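Local coordinates for protein toxin Tse2 (Pseudomonas aeruginosa, PDB 5AKO) that is delivered by a type VI secretion system into the cytoplasm of recipient cells, where it probably acts as a NAD-dependent cytotoxin, at residues E155-M158 with G159-N163. Sequence-based numbering, arbitrary orientation.
Sequences EVLM and GQLDN
The C-terminal helix 154-176 of this ADP-ribosyltransferase-family toxin rests, near its first turns, on the beginning of strand 128-136 and on neighbouring loops, and here L157 and L161, one turn apart, meet at a slant through their CD1 methyls. CD1 of L157 lies 3.7 Å from CD1 of L161. The CD1 branch of L157 points modestly toward the next turn, and L161 closes most of the gap: with CG anti to its own carbonyl carbon (chi1 -67°) it leans back over the preceding turn, and its CG comes within 3.2 Å of L157 O. Both leucines are buried and touch L128, the first residue of strand 128-136, with P68 of a loop also touching L161; E155 and V156, by contrast, are exposed.

Regular i to i+4 backbone bonds hold this part of the helix. G159 N donates to E155 O and Q160 N to V156 O. L161 N reaches L157 O at 2.9 Å.

Q160 flanks the leucine pair. Its CG sits 3.2 Å from V156 O, and the chain then bends sharply at chi2 (-93°), turning the amide away from the preceding turn; OE1 accepts a hydrogen bond from D127 N, just ahead of strand 128-136, while the side chain also touches L128 and P125. On another flank, M158 and D162 both meet the loop residue H67, M158 by packing and D162 through a weak hydrogen bond between H67 NE2 and OD1. The backbone of the same pair closes the series: D162 N donates to M158 O in the straightest of the four bonds, with an N-H...O angle of 166°.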
ATOM      1  N   GLU C 155      -9.315   4.119 -28.500  1.00 44.38           N
ATOM      2  CA  GLU C 155      -9.234   4.955 -29.715  1.00 49.88           C
ATOM      3  C   GLU C 155     -10.024   6.257 -29.543  1.00 42.11           C
ATOM      4  O   GLU C 155      -9.556   7.313 -29.896  1.00 37.48           O
ATOM      5  CB  GLU C 155      -9.741   4.175 -30.951  1.00 56.61           C
ATOM      6  CG  GLU C 155      -9.191   2.740 -31.081  1.00 68.12           C
ATOM      7  CD  GLU C 155     -10.109   1.645 -30.473  1.00 75.41           C
ATOM      8  OE1 GLU C 155     -11.132   1.282 -31.112  1.00 78.50           O
ATOM      9  OE2 GLU C 155      -9.806   1.150 -29.354  1.00 63.47           O
ATOM     10  N   VAL C 156     -11.216   6.158 -28.966  1.00 39.16           N
ATOM     11  CA  VAL C 156     -12.047   7.305 -28.736  1.00 39.93           C
ATOM     12  C   VAL C 156     -11.359   8.288 -27.775  1.00 42.39           C
ATOM     13  O   VAL C 156     -11.371   9.508 -28.010  1.00 39.47           O
ATOM     14  CB  VAL C 156     -13.436   6.889 -28.195  1.00 44.55           C
ATOM     15  CG1 VAL C 156     -14.252   8.114 -27.761  1.00 45.69           C
ATOM     16  CG2 VAL C 156     -14.200   6.074 -29.248  1.00 41.36           C
ATOM     17  N   LEU C 157     -10.756   7.747 -26.716  1.00 42.24           N
ATOM     18  CA  LEU C 157     -10.043   8.543 -25.704  1.00 39.59           C
ATOM     19  C   LEU C 157      -8.858   9.253 -26.304  1.00 35.94           C
ATOM     20  O   LEU C 157      -8.686  10.447 -26.099  1.00 32.77           O
ATOM     21  CB  LEU C 157      -9.568   7.642 -24.553  1.00 42.68           C
ATOM     22  CG  LEU C 157      -8.660   8.264 -23.470  1.00 44.50           C
ATOM     23  CD1 LEU C 157      -9.283   9.505 -22.818  1.00 43.74           C
ATOM     24  CD2 LEU C 157      -8.339   7.241 -22.400  1.00 47.43           C
ATOM     25  N   MET C 158      -8.027   8.512 -27.030  1.00 36.84           N
ATOM     26  CA  MET C 158      -6.894   9.100 -27.743  1.00 35.06           C
ATOM     27  C   MET C 158      -7.392  10.227 -28.651  1.00 34.57           C
ATOM     28  O   MET C 158      -6.779  11.316 -28.706  1.00 35.58           O
ATOM     29  CB  MET C 158      -6.139   8.045 -28.555  1.00 36.37           C
ATOM     30  CG  MET C 158      -5.340   7.058 -27.716  1.00 43.25           C
ATOM     31  SD  MET C 158      -4.723   5.613 -28.597  1.00 45.50           S
ATOM     32  CE  MET C 158      -3.226   6.222 -29.380  1.00 48.77           C
ATOM     33  N   GLY C 159      -8.504   9.977 -29.350  1.00 31.83           N
ATOM     34  CA  GLY C 159      -9.035  10.976 -30.285  1.00 31.67           C
ATOM     35  C   GLY C 159      -9.364  12.269 -29.563  1.00 30.99           C
ATOM     36  O   GLY C 159      -9.018  13.376 -30.026  1.00 32.69           O
ATOM     37  N   GLN C 160     -10.006  12.134 -28.405  1.00 29.25           N
ATOM     38  CA  GLN C 160     -10.415  13.307 -27.666  1.00 32.17           C
ATOM     39  C   GLN C 160      -9.201  14.026 -27.129  1.00 31.53           C
ATOM     40  O   GLN C 160      -9.164  15.258 -27.104  1.00 31.12           O
ATOM     41  CB  GLN C 160     -11.376  12.945 -26.574  1.00 37.00           C
ATOM     42  CG  GLN C 160     -12.628  12.247 -27.075  1.00 38.53           C
ATOM     43  CD  GLN C 160     -13.724  13.206 -27.334  1.00 45.82           C
ATOM     44  OE1 GLN C 160     -14.471  13.596 -26.402  1.00 54.44           O
ATOM     45  NE2 GLN C 160     -13.805  13.665 -28.573  1.00 48.20           N
ATOM     46  N   LEU C 161      -8.185  13.274 -26.729  1.00 29.94           N
ATOM     47  CA  LEU C 161      -6.992  13.914 -26.187  1.00 32.71           C
ATOM     48  C   LEU C 161      -6.236  14.707 -27.294  1.00 35.37           C
ATOM     49  O   LEU C 161      -5.723  15.812 -27.041  1.00 33.42           O
ATOM     50  CB  LEU C 161      -6.099  12.869 -25.498  1.00 31.75           C
ATOM     51  CG  LEU C 161      -6.734  12.270 -24.248  1.00 30.30           C
ATOM     52  CD1 LEU C 161      -6.026  10.971 -23.884  1.00 34.01           C
ATOM     53  CD2 LEU C 161      -6.686  13.248 -23.079  1.00 29.68           C
ATOM     54  N   ASP C 162      -6.227  14.177 -28.518  1.00 33.17           N
ATOM     55  CA  ASP C 162      -5.744  14.953 -29.666  1.00 38.30           C
ATOM     56  C   ASP C 162      -6.520  16.280 -29.886  1.00 37.03           C
ATOM     57  O   ASP C 162      -5.921  17.354 -30.017  1.00 32.60           O
ATOM     58  CB  ASP C 162      -5.693  14.059 -30.912  1.00 43.72           C
ATOM     59  CG  ASP C 162      -4.576  12.987 -30.810  1.00 52.05           C
ATOM     60  OD1 ASP C 162      -3.589  13.209 -30.048  1.00 54.80           O
ATOM     61  OD2 ASP C 162      -4.697  11.923 -31.459  1.00 54.79           O
ATOM     62  N   ASN C 163      -7.848  16.224 -29.864  1.00 36.00           N
ATOM     63  CA  ASN C 163      -8.615  17.450 -29.926  1.00 35.38           C
ATOM     64  C   ASN C 163      -8.360  18.384 -28.775  1.00 34.44           C
ATOM     65  O   ASN C 163      -8.441  19.586 -28.946  1.00 39.03           O
ATOM     66  CB  ASN C 163     -10.108  17.168 -30.015  1.00 40.16           C
ATOM     67  CG  ASN C 163     -10.492  16.542 -31.338  1.00 38.76           C
ATOM     68  OD1 ASN C 163      -9.715  16.556 -32.290  1.00 42.07           O
ATOM     69  ND2 ASN C 163     -11.655  15.967 -31.391  1.00 37.89           N
TER